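PDB 3RD6: Mll3558 protein from Mesorhizobium loti, which is of unknown function but belongs to the AHA1 family of helix-grip (SRPBCC) proteins and may bind a small hydrophobic ligand or a partner protein. Local coordinates for the interface of chains A and B. Numbering follows the deposited sequence. Chains: chain A/B, Mll3558 protein.

Contact 1: the interface of chains A and B. Residues chain A 88-90, 100-101, 123, 125; chain B 77-78, 86, 102.
A:Arg90 stands on the extended backbone of strand 84-93, whereas its partner B:Gln77 kinks strand 69-80 of the other subunit with a psi of -49°. From that kink the glutamine chain bends again at its second torsion (chi2 -52°), which brings the amide oxygen back along the arginine stem. A hydrogen bond runs from the guanidinium NH1 of A:Arg90 to OE1 of B:Gln77 at 3.2 Å. The amide and guanidinium planes are turned 57° apart, and the donor is tilted from the carbonyl plane, so this is a slanted grip. Below it, the aliphatic part of the glutamine is used for packing: CB of B:Gln77 lies 3.6 Å from the CB methyl of A:Ala100.

A second cluster forms around A:Phe125. The carboxylate of B:Asp78 meets the ring tip to tip yet stacked at a modest tilt, its CG 4.0 Å from the A:Phe125 ring centroid and offset toward the rim. The backbone O of A:Ala123 covers the opposite face, while CG2 of B:Val86 touches the ring atom CE1 of A:Phe125 at 3.7 Å. Farther along, the CD2 methyl of B:Leu102 rests 3.5 Å from CA of A:Ser101 and also faces the methyl of A:Ala123.

The patch illustrates how sheet surfaces can join through small apolar contacts secured by a polar clasp; it would help hold the two chains of the deposited assembly together, if this pair is the biological dimer.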
# COMPACT_ATOMS: atom_id res chain seq x y z
N SER A 88 1.31 -3.97 -0.05
CA SER A 88 0.13 -3.20 0.26
C SER A 88 -0.97 -4.26 0.18
O SER A 88 -0.75 -5.34 -0.37
CB SER A 88 -0.12 -2.14 -0.81
OG SER A 88 -0.32 -2.73 -2.08
N TYR A 89 -2.14 -3.95 0.71
CA TYR A 89 -3.24 -4.90 0.65
C TYR A 89 -4.51 -4.23 1.08
O TYR A 89 -4.48 -3.19 1.70
CB TYR A 89 -2.96 -6.14 1.51
CG TYR A 89 -3.17 -5.96 3.00
CD1 TYR A 89 -4.41 -6.21 3.57
CD2 TYR A 89 -2.12 -5.56 3.83
CE1 TYR A 89 -4.61 -6.06 4.94
CE2 TYR A 89 -2.32 -5.41 5.19
CZ TYR A 89 -3.56 -5.66 5.74
OH TYR A 89 -3.79 -5.51 7.09
N ARG A 90 -5.62 -4.83 0.70
CA ARG A 90 -6.93 -4.32 1.07
C ARG A 90 -7.72 -5.51 1.59
O ARG A 90 -7.57 -6.63 1.11
CB ARG A 90 -7.64 -3.69 -0.12
CG ARG A 90 -7.91 -4.62 -1.27
CD ARG A 90 -8.70 -3.89 -2.34
NE ARG A 90 -8.84 -4.64 -3.58
CZ ARG A 90 -7.83 -5.03 -4.34
NH1 ARG A 90 -6.59 -4.75 -4.00
NH2 ARG A 90 -8.08 -5.69 -5.45
N ALA A 100 -7.48 -0.52 3.59
CA ALA A 100 -6.35 -0.68 2.67
C ALA A 100 -5.14 -0.23 3.46
O ALA A 100 -5.20 0.74 4.19
CB ALA A 100 -6.51 0.19 1.45
N SER A 101 -4.04 -0.95 3.35
CA SER A 101 -2.86 -0.57 4.09
C SER A 101 -1.58 -1.01 3.41
O SER A 101 -1.58 -1.66 2.38
CB SER A 101 -2.93 -1.12 5.53
OG SER A 101 -3.70 -2.28 5.64
N ALA A 123 -5.30 2.40 6.40
CA ALA A 123 -6.38 3.33 6.16
C ALA A 123 -7.66 2.51 6.37
O ALA A 123 -7.99 1.64 5.56
CB ALA A 123 -6.30 3.87 4.73
N PHE A 125 -11.68 2.17 6.59
CA PHE A 125 -12.84 2.79 5.99
C PHE A 125 -14.18 2.90 6.68
O PHE A 125 -14.65 1.99 7.35
CB PHE A 125 -13.06 2.17 4.60
CG PHE A 125 -11.84 2.23 3.72
CD1 PHE A 125 -11.14 3.42 3.56
CD2 PHE A 125 -11.37 1.10 3.09
CE1 PHE A 125 -10.00 3.47 2.79
CE2 PHE A 125 -10.22 1.14 2.31
CZ PHE A 125 -9.53 2.33 2.16
N GLN B 77 -6.75 0.91 -4.48
CA GLN B 77 -7.26 0.10 -3.38
C GLN B 77 -8.75 0.35 -3.10
O GLN B 77 -9.52 -0.59 -2.98
CB GLN B 77 -6.44 0.38 -2.12
CG GLN B 77 -4.97 0.07 -2.23
CD GLN B 77 -4.69 -1.35 -2.74
OE1 GLN B 77 -5.37 -2.31 -2.36
NE2 GLN B 77 -3.69 -1.49 -3.60
N ASP B 78 -9.13 1.62 -2.99
CA ASP B 78 -10.50 2.00 -2.69
C ASP B 78 -10.95 3.25 -3.46
O ASP B 78 -10.25 4.27 -3.44
CB ASP B 78 -10.67 2.28 -1.18
CG ASP B 78 -12.13 2.38 -0.76
OD1 ASP B 78 -12.72 1.31 -0.51
OD2 ASP B 78 -12.68 3.51 -0.68
N VAL B 86 -8.12 5.93 -2.98
CA VAL B 86 -7.05 5.30 -2.22
C VAL B 86 -6.26 4.43 -3.17
O VAL B 86 -6.82 3.60 -3.89
CB VAL B 86 -7.59 4.38 -1.08
CG1 VAL B 86 -6.45 3.97 -0.18
CG2 VAL B 86 -8.68 5.06 -0.30
N LEU B 102 0.96 4.21 0.53
CA LEU B 102 -0.49 4.13 0.41
C LEU B 102 -0.99 5.55 0.44
O LEU B 102 -0.73 6.29 1.40
CB LEU B 102 -1.09 3.35 1.58
CG LEU B 102 -2.61 3.29 1.46
CD1 LEU B 102 -2.99 2.53 0.22
CD2 LEU B 102 -3.20 2.64 2.69

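Contact 2: the interface of chains A and B. Residues chain A 86, 102, 104, 106, 119, 121; chain B 5, 7, 122-123, 125.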
# COMPACT_ATOMS: atom_id res chain seq x y z
N VAL A 86 7.89 -5.74 1.58
CA VAL A 86 6.91 -4.67 1.55
C VAL A 86 5.77 -4.99 0.59
O VAL A 86 5.97 -5.32 -0.57
CB VAL A 86 7.52 -3.31 1.12
CG1 VAL A 86 6.44 -2.24 1.12
CG2 VAL A 86 8.66 -2.90 2.07
N LEU A 102 -0.47 -0.60 4.01
CA LEU A 102 0.83 -0.94 3.51
C LEU A 102 1.55 -1.66 4.64
O LEU A 102 1.52 -1.23 5.79
CB LEU A 102 1.59 0.33 3.12
CG LEU A 102 2.92 0.10 2.40
CD1 LEU A 102 2.64 -0.61 1.07
CD2 LEU A 102 3.66 1.40 2.18
N THR A 104 5.21 -3.50 5.93
CA THR A 104 6.65 -3.53 5.79
C THR A 104 7.13 -4.51 6.85
O THR A 104 6.74 -4.44 8.01
CB THR A 104 7.28 -2.14 6.06
OG1 THR A 104 6.67 -1.17 5.21
CG2 THR A 104 8.77 -2.16 5.80
N GLU A 106 10.67 -6.01 8.31
CA GLU A 106 12.12 -5.88 8.32
C GLU A 106 12.73 -7.00 9.17
O GLU A 106 12.18 -7.37 10.21
CB GLU A 106 12.52 -4.53 8.89
CG GLU A 106 11.76 -3.37 8.29
CD GLU A 106 12.34 -2.03 8.68
OE1 GLU A 106 13.58 -1.89 8.59
OE2 GLU A 106 11.57 -1.13 9.07
N THR A 119 5.76 -3.41 10.53
CA THR A 119 5.06 -2.13 10.55
C THR A 119 3.87 -2.08 9.59
O THR A 119 3.98 -2.46 8.43
CB THR A 119 6.00 -0.97 10.16
OG1 THR A 119 7.17 -1.00 10.99
CG2 THR A 119 5.29 0.37 10.32
N GLN A 121 1.00 0.58 8.05
CA GLN A 121 0.39 1.88 7.86
C GLN A 121 -0.93 1.61 7.18
O GLN A 121 -0.97 1.23 6.02
CB GLN A 121 1.28 2.76 6.98
CG GLN A 121 2.61 3.07 7.62
CD GLN A 121 3.64 3.56 6.63
OE1 GLN A 121 4.17 2.79 5.83
NE2 GLN A 121 3.93 4.85 6.68
N VAL B 5 14.53 1.26 6.20
CA VAL B 5 13.24 1.87 5.91
C VAL B 5 12.87 2.99 6.89
O VAL B 5 13.15 2.91 8.08
CB VAL B 5 12.07 0.83 5.93
CG1 VAL B 5 10.77 1.48 5.53
CG2 VAL B 5 12.38 -0.35 5.03
N HIS B 7 9.46 5.19 7.92
CA HIS B 7 8.03 5.32 7.74
C HIS B 7 7.58 6.66 8.25
O HIS B 7 7.91 7.06 9.36
CB HIS B 7 7.25 4.24 8.50
CG HIS B 7 7.53 2.85 8.04
ND1 HIS B 7 8.48 2.05 8.64
CD2 HIS B 7 6.96 2.09 7.07
CE1 HIS B 7 8.48 0.86 8.07
NE2 HIS B 7 7.56 0.86 7.11
N GLY B 122 3.91 6.51 3.78
CA GLY B 122 4.98 5.97 2.98
C GLY B 122 6.09 5.23 3.68
O GLY B 122 6.22 5.27 4.89
N ALA B 123 6.87 4.53 2.87
CA ALA B 123 8.02 3.75 3.31
C ALA B 123 9.17 4.18 2.39
O ALA B 123 9.07 4.05 1.18
CB ALA B 123 7.74 2.27 3.13
N PHE B 125 13.22 3.96 1.26
CA PHE B 125 14.45 3.19 1.26
C PHE B 125 15.65 4.08 0.99
O PHE B 125 15.49 5.25 0.64
CB PHE B 125 14.36 2.12 0.18
CG PHE B 125 12.99 1.50 0.05
CD1 PHE B 125 12.32 0.99 1.17
CD2 PHE B 125 12.38 1.40 -1.20
CE1 PHE B 125 11.06 0.39 1.03
CE2 PHE B 125 11.13 0.81 -1.34
CZ PHE B 125 10.47 0.30 -0.20
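B:His7 and A:Thr104 meet tip to tip through a hydrogen bond of 2.9 Å between ring atom NE2 of B:His7 and the hydroxyl OG1 of A:Thr104, in which either atom could be the donor. A second hydrogen bond joins the amide NE2 of A:Gln121 to the backbone O of B:Gly122 at 2.9 Å; the oxygen lies close to the plane of the glutamine amide, but the donor stands 39° above the carbonyl plane.

Ring contacts come next. The methyl CG2 of A:Thr119 sits over the centre of the B:His7 imidazole, 3.8 Å from its centroid, and CG1 of B:Val5 covers the opposite face near the rim. With CG beside its own backbone N (chi1 -63°), the histidine is directed between these methyls. The amide of A:Gln121 is turned perpendicular to the ring. An alanine at B:His7 would probably leave the A:Thr104 hydroxyl without this partner and open a gap beneath the A:Thr119 methyl.

Among looser contacts, the carboxylate carbon CD of A:Glu106 lies 4.0 Å from CB of B:Val5. OE2 of A:Glu106 stands 4.4 Å from ND1 of B:His7, not in contact, and could at most bias that ring's ionisation.

The site lies where chain A strands 96-110 and 113-125 receive the N-terminal strand 6-15 and strand 115-124 of chain B.

Contact 3: the interface of chains A and B. Residues chain A 54-55, 75-77, 88; chain B 88-90, 100.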
# COMPACT_ATOMS: atom_id res chain seq x y z
N VAL A 54 8.03 -9.04 -6.74
CA VAL A 54 7.56 -7.66 -6.81
C VAL A 54 6.56 -7.64 -7.96
O VAL A 54 6.82 -8.19 -9.02
CB VAL A 54 8.70 -6.67 -7.13
CG1 VAL A 54 8.17 -5.23 -7.10
CG2 VAL A 54 9.84 -6.85 -6.13
N GLY A 55 5.41 -7.01 -7.76
CA GLY A 55 4.40 -6.97 -8.81
C GLY A 55 3.46 -8.15 -8.66
O GLY A 55 2.33 -8.14 -9.13
N GLN A 75 -0.49 -7.01 -2.88
CA GLN A 75 0.48 -6.97 -3.98
C GLN A 75 1.86 -6.64 -3.43
O GLN A 75 1.99 -5.72 -2.63
CB GLN A 75 0.11 -5.93 -5.03
CG GLN A 75 0.75 -6.24 -6.39
CD GLN A 75 0.73 -5.09 -7.39
OE1 GLN A 75 1.41 -4.07 -7.20
NE2 GLN A 75 -0.06 -5.24 -8.46
N PHE A 76 2.88 -7.39 -3.83
CA PHE A 76 4.22 -7.15 -3.34
C PHE A 76 4.81 -5.93 -4.00
O PHE A 76 4.74 -5.78 -5.22
CB PHE A 76 5.10 -8.41 -3.53
CG PHE A 76 4.73 -9.52 -2.62
CD1 PHE A 76 5.01 -9.42 -1.26
CD2 PHE A 76 3.98 -10.59 -3.07
CE1 PHE A 76 4.54 -10.37 -0.36
CE2 PHE A 76 3.49 -11.55 -2.17
CZ PHE A 76 3.77 -11.44 -0.83
N GLN A 77 5.36 -5.05 -3.18
CA GLN A 77 5.94 -3.78 -3.66
C GLN A 77 7.47 -3.79 -3.67
O GLN A 77 8.10 -3.07 -4.45
CB GLN A 77 5.48 -2.59 -2.77
CG GLN A 77 3.97 -2.37 -2.63
CD GLN A 77 3.30 -2.02 -3.94
OE1 GLN A 77 3.84 -1.24 -4.73
NE2 GLN A 77 2.11 -2.58 -4.16
N SER A 88 1.31 -3.97 -0.05
CA SER A 88 0.13 -3.20 0.26
C SER A 88 -0.97 -4.26 0.18
O SER A 88 -0.75 -5.34 -0.37
CB SER A 88 -0.12 -2.14 -0.81
OG SER A 88 -0.32 -2.73 -2.08
N SER B 88 -2.09 2.56 -3.81
CA SER B 88 -0.75 2.29 -3.32
C SER B 88 0.09 2.55 -4.56
O SER B 88 -0.44 2.63 -5.68
CB SER B 88 -0.61 0.84 -2.89
OG SER B 88 -0.82 -0.03 -3.98
N TYR B 89 1.39 2.71 -4.36
CA TYR B 89 2.28 2.93 -5.47
C TYR B 89 3.74 2.84 -5.05
O TYR B 89 4.08 3.02 -3.88
CB TYR B 89 1.98 4.28 -6.15
CG TYR B 89 2.60 5.48 -5.50
CD1 TYR B 89 3.90 5.87 -5.81
CD2 TYR B 89 1.88 6.24 -4.58
CE1 TYR B 89 4.47 7.00 -5.23
CE2 TYR B 89 2.45 7.36 -3.98
CZ TYR B 89 3.74 7.74 -4.31
OH TYR B 89 4.28 8.86 -3.72
N ARG B 90 4.59 2.54 -6.01
CA ARG B 90 5.99 2.43 -5.77
C ARG B 90 6.70 3.21 -6.86
O ARG B 90 6.22 3.31 -7.97
CB ARG B 90 6.42 0.96 -5.74
CG ARG B 90 6.00 0.15 -6.92
CD ARG B 90 6.58 -1.24 -6.84
NE ARG B 90 6.40 -2.01 -8.08
CZ ARG B 90 5.29 -2.63 -8.43
NH1 ARG B 90 4.22 -2.59 -7.65
NH2 ARG B 90 5.25 -3.29 -9.56
N ALA B 100 7.56 2.97 -1.51
CA ALA B 100 6.22 2.40 -1.74
C ALA B 100 5.31 3.08 -0.73
O ALA B 100 5.69 3.26 0.44
CB ALA B 100 6.22 0.92 -1.48
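The guanidinium of B:Arg90 presents its edge to two amide oxygens of chain A, both close to its plane. NH1 of B:Arg90 donates to OE1 of A:Gln75 at 3.2 Å and to OE1 of A:Gln77, also at 3.2 Å. Over one face, near NE and away from the centre, stands the methyl CG1 of A:Val54, 3.8 Å from NE of B:Arg90; A:Gly55 lies on that same side, close to NH2.

The two oxygens are approached differently. At A:Gln75, whose chain is extended, the donor is tilted 32° from the carbonyl plane, whereas at A:Gln77 it sits 51° above that plane, away from the lone pairs. One nitrogen is thus held by two acceptors, which should limit rotation of the guanidinium. Its stem is extended from CG to NE and crosses the bent A:Gln77 chain at a slant; CB of A:Gln77 packs 3.8 Å from the methyl CB of B:Ala100.

Beside this grip, OG of A:Ser88 faces OG of B:Ser88 at 3.3 Å, a weak hydrogen bond between equivalent residues.

This serine pair lies at or near the two-fold axis of the deposited dimer, where strand 84-93 of chain A meets strand 84-92 of chain B, with strand 70-80 of chain A and the loop at A:Val54 flanking them.

Contact 4: the interface of chains A and B. Residues chain A 3-5, 7, 123, 125; chain B 84, 104, 106, 119.
A:His7 packs tightly against B:Thr104 and B:Thr119, and A:Val5, two residues away on strand 5-16, against B:Glu106; strands 97-108 and 115-124 of chain B form the floor. The imidazole NE2 of A:His7 points at the hydroxyl OG1 of B:Thr104, 2.7 Å away, in a nearly straight hydrogen bond (167° at the hydrogen) in which either atom could be the donor. Across one ring face lies the CG2 methyl of B:Thr119, centred 3.6 Å from the A:His7 ring centroid. That methyl is anti to the backbone N of B:Thr119, while its hydroxyl, at chi1 -52°, turns toward CE1 of the ring. A leucine in place of A:His7 would probably leave the B:Thr104 hydroxyl without its mate and deprive the B:Thr119 methyl of a flat surface.

A:Val5 wedges between the carboxylate end of B:Glu106 and the bent chain of B:Arg84, and its CG1 meets CG2 of B:Thr104 at 3.9 Å. The shortest approaches of the valine to the carboxylate are doubtful.

Toward the N-terminus the fit loosens. A:His3 touches B:Arg84 through little more than CB, 3.9 Å from NH1 of B:Arg84, with its ring turned almost at right angles to the guanidinium. On its other flank B:Arg84 has a flat partner: the guanidinium lies 28° from the plane of A:Phe125, and the ring carbon CD1 of A:Phe125 is centred over it, 3.6 Å from CZ of B:Arg84.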
# COMPACT_ATOMS: atom_id res chain seq x y z
N HIS A 3 -18.60 9.80 4.18
CA HIS A 3 -17.48 8.81 4.25
C HIS A 3 -16.31 9.31 5.11
O HIS A 3 -16.01 10.50 5.15
CB HIS A 3 -16.99 8.47 2.85
CG HIS A 3 -17.99 7.73 2.03
ND1 HIS A 3 -19.12 8.32 1.51
CD2 HIS A 3 -18.05 6.42 1.66
CE1 HIS A 3 -19.83 7.41 0.86
NE2 HIS A 3 -19.20 6.26 0.94
N SER A 4 -15.63 8.38 5.79
CA SER A 4 -14.50 8.74 6.65
C SER A 4 -13.32 7.79 6.52
O SER A 4 -13.49 6.60 6.23
CB SER A 4 -14.93 8.78 8.12
OG SER A 4 -16.04 9.66 8.30
N VAL A 5 -12.13 8.32 6.74
CA VAL A 5 -10.92 7.51 6.65
C VAL A 5 -10.05 7.72 7.87
O VAL A 5 -9.63 8.84 8.15
CB VAL A 5 -10.05 7.87 5.39
CG1 VAL A 5 -8.82 6.98 5.35
CG2 VAL A 5 -10.86 7.72 4.13
N HIS A 7 -6.49 7.00 9.69
CA HIS A 7 -5.12 6.64 9.34
C HIS A 7 -4.37 6.39 10.62
O HIS A 7 -4.39 7.22 11.52
CB HIS A 7 -4.40 7.77 8.59
CG HIS A 7 -4.97 8.05 7.24
ND1 HIS A 7 -5.92 9.03 7.03
CD2 HIS A 7 -4.76 7.47 6.05
CE1 HIS A 7 -6.27 9.03 5.76
NE2 HIS A 7 -5.58 8.09 5.14
N ALA A 123 -5.30 2.40 6.40
CA ALA A 123 -6.38 3.33 6.16
C ALA A 123 -7.66 2.51 6.37
O ALA A 123 -7.99 1.64 5.56
CB ALA A 123 -6.30 3.87 4.73
N PHE A 125 -11.68 2.17 6.59
CA PHE A 125 -12.84 2.79 5.99
C PHE A 125 -14.18 2.90 6.68
O PHE A 125 -14.65 1.99 7.35
CB PHE A 125 -13.06 2.17 4.60
CG PHE A 125 -11.84 2.23 3.72
CD1 PHE A 125 -11.14 3.42 3.56
CD2 PHE A 125 -11.37 1.10 3.09
CE1 PHE A 125 -10.00 3.47 2.79
CE2 PHE A 125 -10.22 1.14 2.31
CZ PHE A 125 -9.53 2.33 2.16
N ARG B 84 -13.59 9.85 -2.43
CA ARG B 84 -12.35 9.21 -2.02
C ARG B 84 -11.59 8.38 -3.04
O ARG B 84 -12.16 7.62 -3.81
CB ARG B 84 -12.62 8.33 -0.79
CG ARG B 84 -11.41 7.65 -0.22
CD ARG B 84 -11.71 7.03 1.11
NE ARG B 84 -12.61 5.89 1.01
CZ ARG B 84 -13.52 5.60 1.93
NH1 ARG B 84 -13.64 6.39 3.00
NH2 ARG B 84 -14.31 4.53 1.79
N THR B 104 -4.07 8.39 0.32
CA THR B 104 -5.48 8.68 0.50
C THR B 104 -5.69 10.12 0.10
O THR B 104 -4.95 11.02 0.54
CB THR B 104 -5.93 8.53 1.98
OG1 THR B 104 -5.43 7.31 2.53
CG2 THR B 104 -7.44 8.53 2.04
N GLU B 106 -8.88 12.59 0.04
CA GLU B 106 -10.29 12.80 0.37
C GLU B 106 -10.62 14.25 0.06
O GLU B 106 -9.78 15.15 0.20
CB GLU B 106 -10.57 12.53 1.85
CG GLU B 106 -10.23 11.14 2.31
CD GLU B 106 -10.50 10.96 3.78
OE1 GLU B 106 -11.69 10.94 4.17
OE2 GLU B 106 -9.51 10.85 4.55
N THR B 119 -3.39 12.51 2.00
CA THR B 119 -2.68 11.73 2.99
C THR B 119 -1.80 10.71 2.30
O THR B 119 -2.22 10.02 1.37
CB THR B 119 -3.63 10.97 3.93
OG1 THR B 119 -4.60 11.87 4.50
CG2 THR B 119 -2.80 10.31 5.05

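All four contacts belong to one two-fold symmetric interface. Contacts 2 and 4, with C-alpha centres about 19 Å apart, are largely each other's twins, with each N-terminal strand packing against the other subunit. Contacts 1 and 3, about 11 Å apart, share A:Ser88 and repeat the glutamine-arginine pairing with chains swapped near the axis. Contact 1 lies about 9 Å from contact 4, and A:Ala123 and A:Phe125 at the end of strand 113-125 serve both. Polar clasps at the middle and N-terminal grips at the flanks thus form a continuous sheet-to-sheet surface, consistent with a dimer, although the structure alone does not show that it forms in solution.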